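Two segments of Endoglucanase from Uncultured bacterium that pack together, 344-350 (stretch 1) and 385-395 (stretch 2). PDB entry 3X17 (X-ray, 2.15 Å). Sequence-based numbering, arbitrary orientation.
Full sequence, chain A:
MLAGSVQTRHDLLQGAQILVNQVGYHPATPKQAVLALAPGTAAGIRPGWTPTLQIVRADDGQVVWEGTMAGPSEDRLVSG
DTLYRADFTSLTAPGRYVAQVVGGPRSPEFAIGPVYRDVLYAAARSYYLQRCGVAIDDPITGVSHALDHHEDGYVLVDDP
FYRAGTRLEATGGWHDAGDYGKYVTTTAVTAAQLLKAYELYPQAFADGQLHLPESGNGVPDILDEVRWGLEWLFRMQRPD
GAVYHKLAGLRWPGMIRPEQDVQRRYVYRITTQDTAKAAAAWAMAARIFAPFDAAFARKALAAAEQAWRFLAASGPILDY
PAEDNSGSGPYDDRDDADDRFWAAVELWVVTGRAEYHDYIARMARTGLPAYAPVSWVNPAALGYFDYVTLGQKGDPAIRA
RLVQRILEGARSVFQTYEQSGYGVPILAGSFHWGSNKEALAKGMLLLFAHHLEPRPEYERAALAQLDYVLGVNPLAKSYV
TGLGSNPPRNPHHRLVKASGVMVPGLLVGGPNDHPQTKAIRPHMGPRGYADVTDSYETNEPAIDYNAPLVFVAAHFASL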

# COMPACT_ATOMS: atom_id res chain seq x y z
N ALA A 344 9.56 14.63 -13.78
CA ALA A 344 9.26 15.50 -14.94
C ALA A 344 7.77 15.75 -15.18
O ALA A 344 7.34 16.89 -15.32
CB ALA A 344 9.94 14.99 -16.23
N VAL A 345 6.97 14.69 -15.19
CA VAL A 345 5.52 14.83 -15.35
C VAL A 345 4.93 15.75 -14.29
O VAL A 345 4.26 16.72 -14.61
CB VAL A 345 4.80 13.44 -15.30
CG1 VAL A 345 3.28 13.61 -15.21
CG2 VAL A 345 5.17 12.63 -16.55
N GLU A 346 5.18 15.44 -13.01
CA GLU A 346 4.56 16.20 -11.90
C GLU A 346 4.98 17.68 -11.90
O GLU A 346 4.16 18.58 -11.67
CB GLU A 346 4.87 15.55 -10.55
CG GLU A 346 4.50 14.08 -10.48
CD GLU A 346 3.00 13.81 -10.74
OE1 GLU A 346 2.21 14.77 -10.84
OE2 GLU A 346 2.61 12.63 -10.74
N LEU A 347 6.24 17.94 -12.20
CA LEU A 347 6.71 19.31 -12.30
C LEU A 347 6.07 20.02 -13.50
O LEU A 347 5.70 21.19 -13.40
CB LEU A 347 8.24 19.37 -12.38
CG LEU A 347 8.90 19.33 -10.98
CD1 LEU A 347 10.36 18.86 -11.04
CD2 LEU A 347 8.78 20.71 -10.34
N TRP A 348 6.03 19.34 -14.65
CA TRP A 348 5.32 19.84 -15.83
C TRP A 348 3.87 20.19 -15.52
O TRP A 348 3.37 21.24 -15.95
CB TRP A 348 5.37 18.83 -16.98
CG TRP A 348 4.62 19.33 -18.19
CD1 TRP A 348 4.83 20.52 -18.86
CD2 TRP A 348 3.45 18.75 -18.78
NE1 TRP A 348 3.90 20.68 -19.85
CE2 TRP A 348 3.03 19.62 -19.82
CE3 TRP A 348 2.76 17.55 -18.58
CZ2 TRP A 348 1.96 19.33 -20.64
CZ3 TRP A 348 1.68 17.27 -19.39
CH2 TRP A 348 1.28 18.15 -20.41
N VAL A 349 3.20 19.32 -14.76
CA VAL A 349 1.76 19.45 -14.50
C VAL A 349 1.48 20.69 -13.68
O VAL A 349 0.52 21.41 -13.97
CB VAL A 349 1.16 18.22 -13.76
CG1 VAL A 349 -0.22 18.57 -13.20
CG2 VAL A 349 1.07 17.02 -14.67
N VAL A 350 2.29 20.95 -12.65
CA VAL A 350 2.04 22.12 -11.77
C VAL A 350 2.63 23.46 -12.28
O VAL A 350 2.11 24.54 -11.95
CB VAL A 350 2.49 21.84 -10.30
CG1 VAL A 350 4.01 21.66 -10.19
CG2 VAL A 350 1.94 22.90 -9.31
N PHE A 385 -0.49 8.41 -15.44
CA PHE A 385 -1.87 8.78 -15.12
C PHE A 385 -2.02 10.29 -15.00
O PHE A 385 -3.02 10.84 -15.43
CB PHE A 385 -2.32 8.10 -13.82
CG PHE A 385 -3.82 8.20 -13.57
CD1 PHE A 385 -4.73 7.41 -14.30
CD2 PHE A 385 -4.32 9.10 -12.64
CE1 PHE A 385 -6.10 7.55 -14.12
CE2 PHE A 385 -5.68 9.20 -12.40
CZ PHE A 385 -6.58 8.41 -13.14
N ASP A 386 -1.04 10.95 -14.38
CA ASP A 386 -1.16 12.37 -14.07
C ASP A 386 -0.96 13.21 -15.33
O ASP A 386 -1.65 14.20 -15.56
CB ASP A 386 -0.16 12.80 -13.00
CG ASP A 386 -0.65 12.49 -11.60
OD1 ASP A 386 -1.81 12.02 -11.48
OD2 ASP A 386 0.14 12.64 -10.63
N TYR A 387 -0.03 12.78 -16.18
CA TYR A 387 0.08 13.35 -17.51
C TYR A 387 -1.24 13.31 -18.33
O TYR A 387 -1.73 14.35 -18.78
CB TYR A 387 1.18 12.64 -18.29
CG TYR A 387 1.50 13.32 -19.62
CD1 TYR A 387 0.56 13.31 -20.67
CD2 TYR A 387 2.75 13.88 -19.86
CE1 TYR A 387 0.86 13.89 -21.90
CE2 TYR A 387 3.06 14.45 -21.09
CZ TYR A 387 2.10 14.48 -22.10
OH TYR A 387 2.42 15.08 -23.31
N VAL A 388 -1.79 12.10 -18.52
CA VAL A 388 -3.07 11.90 -19.18
C VAL A 388 -4.21 12.72 -18.54
O VAL A 388 -4.92 13.44 -19.24
CB VAL A 388 -3.44 10.37 -19.30
CG1 VAL A 388 -4.87 10.19 -19.79
CG2 VAL A 388 -2.47 9.64 -20.28
N THR A 389 -4.36 12.67 -17.21
CA THR A 389 -5.54 13.28 -16.57
C THR A 389 -5.38 14.73 -16.15
O THR A 389 -6.37 15.39 -15.84
CB THR A 389 -6.05 12.49 -15.39
OG1 THR A 389 -5.03 12.44 -14.37
CG2 THR A 389 -6.44 11.07 -15.86
N LEU A 390 -4.15 15.20 -16.00
CA LEU A 390 -3.92 16.50 -15.36
C LEU A 390 -3.05 17.42 -16.21
O LEU A 390 -3.10 18.63 -16.03
CB LEU A 390 -3.30 16.34 -13.98
CG LEU A 390 -4.17 16.32 -12.72
CD1 LEU A 390 -5.63 16.05 -12.98
CD2 LEU A 390 -3.59 15.39 -11.65
N GLY A 391 -2.32 16.85 -17.17
CA GLY A 391 -1.42 17.62 -18.02
C GLY A 391 -2.19 18.54 -18.96
O GLY A 391 -3.10 18.09 -19.66
N GLN A 392 -1.84 19.82 -18.98
CA GLN A 392 -2.44 20.75 -19.92
C GLN A 392 -1.55 20.97 -21.11
O GLN A 392 -0.32 21.11 -20.98
CB GLN A 392 -2.70 22.09 -19.24
CG GLN A 392 -3.19 21.93 -17.82
CD GLN A 392 -4.23 22.94 -17.44
OE1 GLN A 392 -5.21 22.63 -16.76
NE2 GLN A 392 -4.04 24.18 -17.88
N LYS A 393 -2.15 21.04 -22.29
CA LYS A 393 -1.41 21.41 -23.50
C LYS A 393 -0.20 20.50 -23.71
O LYS A 393 0.92 20.96 -23.94
CB LYS A 393 -0.98 22.88 -23.43
CG LYS A 393 -2.14 23.87 -23.56
CD LYS A 393 -1.87 24.94 -24.62
CE LYS A 393 -0.76 25.92 -24.19
NZ LYS A 393 -0.60 27.08 -25.14
N GLY A 394 -0.45 19.19 -23.62
CA GLY A 394 0.57 18.18 -23.85
C GLY A 394 0.81 17.86 -25.32
O GLY A 394 0.53 18.68 -26.18
N ASP A 395 1.54 16.79 -25.55
CA ASP A 395 1.78 16.27 -26.88
C ASP A 395 0.77 15.16 -27.14
O ASP A 395 0.71 14.19 -26.40
CB ASP A 395 3.19 15.70 -26.97
CG ASP A 395 3.52 15.14 -28.34
OD1 ASP A 395 2.67 14.46 -28.96
OD2 ASP A 395 4.65 15.36 -28.81
O HOH W 1 0.41 21.35 -17.64

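Stretch 1 is one part of a longer helix. Stretch 2 ends a helix at Leu 390 and goes on as loop. The two helices run in nearly the same direction, with 22° between their axes and a closest approach of 9.3 Å. No clear direct hydrogen bond joins the stretches, so the contact rests mainly on packing.

Ala 344 does not reach stretch 2, but its O accepts a backbone hydrogen bond from Trp 348 N. Val 345 points toward stretch 2. Its CG1 lies 3.5 Å from Tyr 387 N and 3.9 Å from Tyr 387 CB, so the methyl packs against the start of the tyrosine side chain. Val 345 CG2 sits at the edge of the Tyr 387 ring.

Glu 346 leaves its backbone sideways, but its end comes nearer to stretch 2. Glu 346 OE2 is 2.5 Å from Asp 386 OD2. Two carboxylate oxygens this close would repel if both groups were charged, so one acid probably holds a proton. Glu 346 OE1 is 3.0 Å from Asp 386 OD2, and this pair is not hydrogen-bonded. Glu 346 OE1 and Asp 386 OD1 are hydrogen-bonded elsewhere in the structure. Leu 347 makes no contact with stretch 2.

Trp 348 has the largest area covered by stretch 2, 110 Å². Its six-membered ring meets the Tyr 387 ring obliquely, with centroids 4.8 Å apart and planes at 34°. Trp 348 CZ3 lies over one face of the tyrosine, 3.6 Å from Tyr 387 CE2. The loop runs close along the outer atoms of the six-membered ring, CZ3, CH2 and CZ2. Trp 348 CZ3 is 3.4 Å from Gly 391 CA, and Trp 348 CH2 is 3.5 Å from Gly 394 CA. Both glycines matter here. An ideal CB on Gly 391 would clash with Trp 348 CZ3 at 2.3 Å. One on Gly 394 would be tight against Trp 348 CH2 and would clash with Tyr 387 OH. Trp 348 CZ2 also comes within 2.9 Å of Gln 392 O. Water 1 bridges the backbones: it accepts from Gln 392 N at 3.0 Å and donates a weak hydrogen bond to Trp 348 O at 3.4 Å.

Val 349 packs where the second helix ends. Its CG1 is 3.9 Å from Leu 390 CB, and Val 349 CG2 is 4.0 Å from Asp 386 O. The backbones come close here, with Val 349 CA 5.1 Å from Gly 391 CA. Val 350 is out of reach of stretch 2.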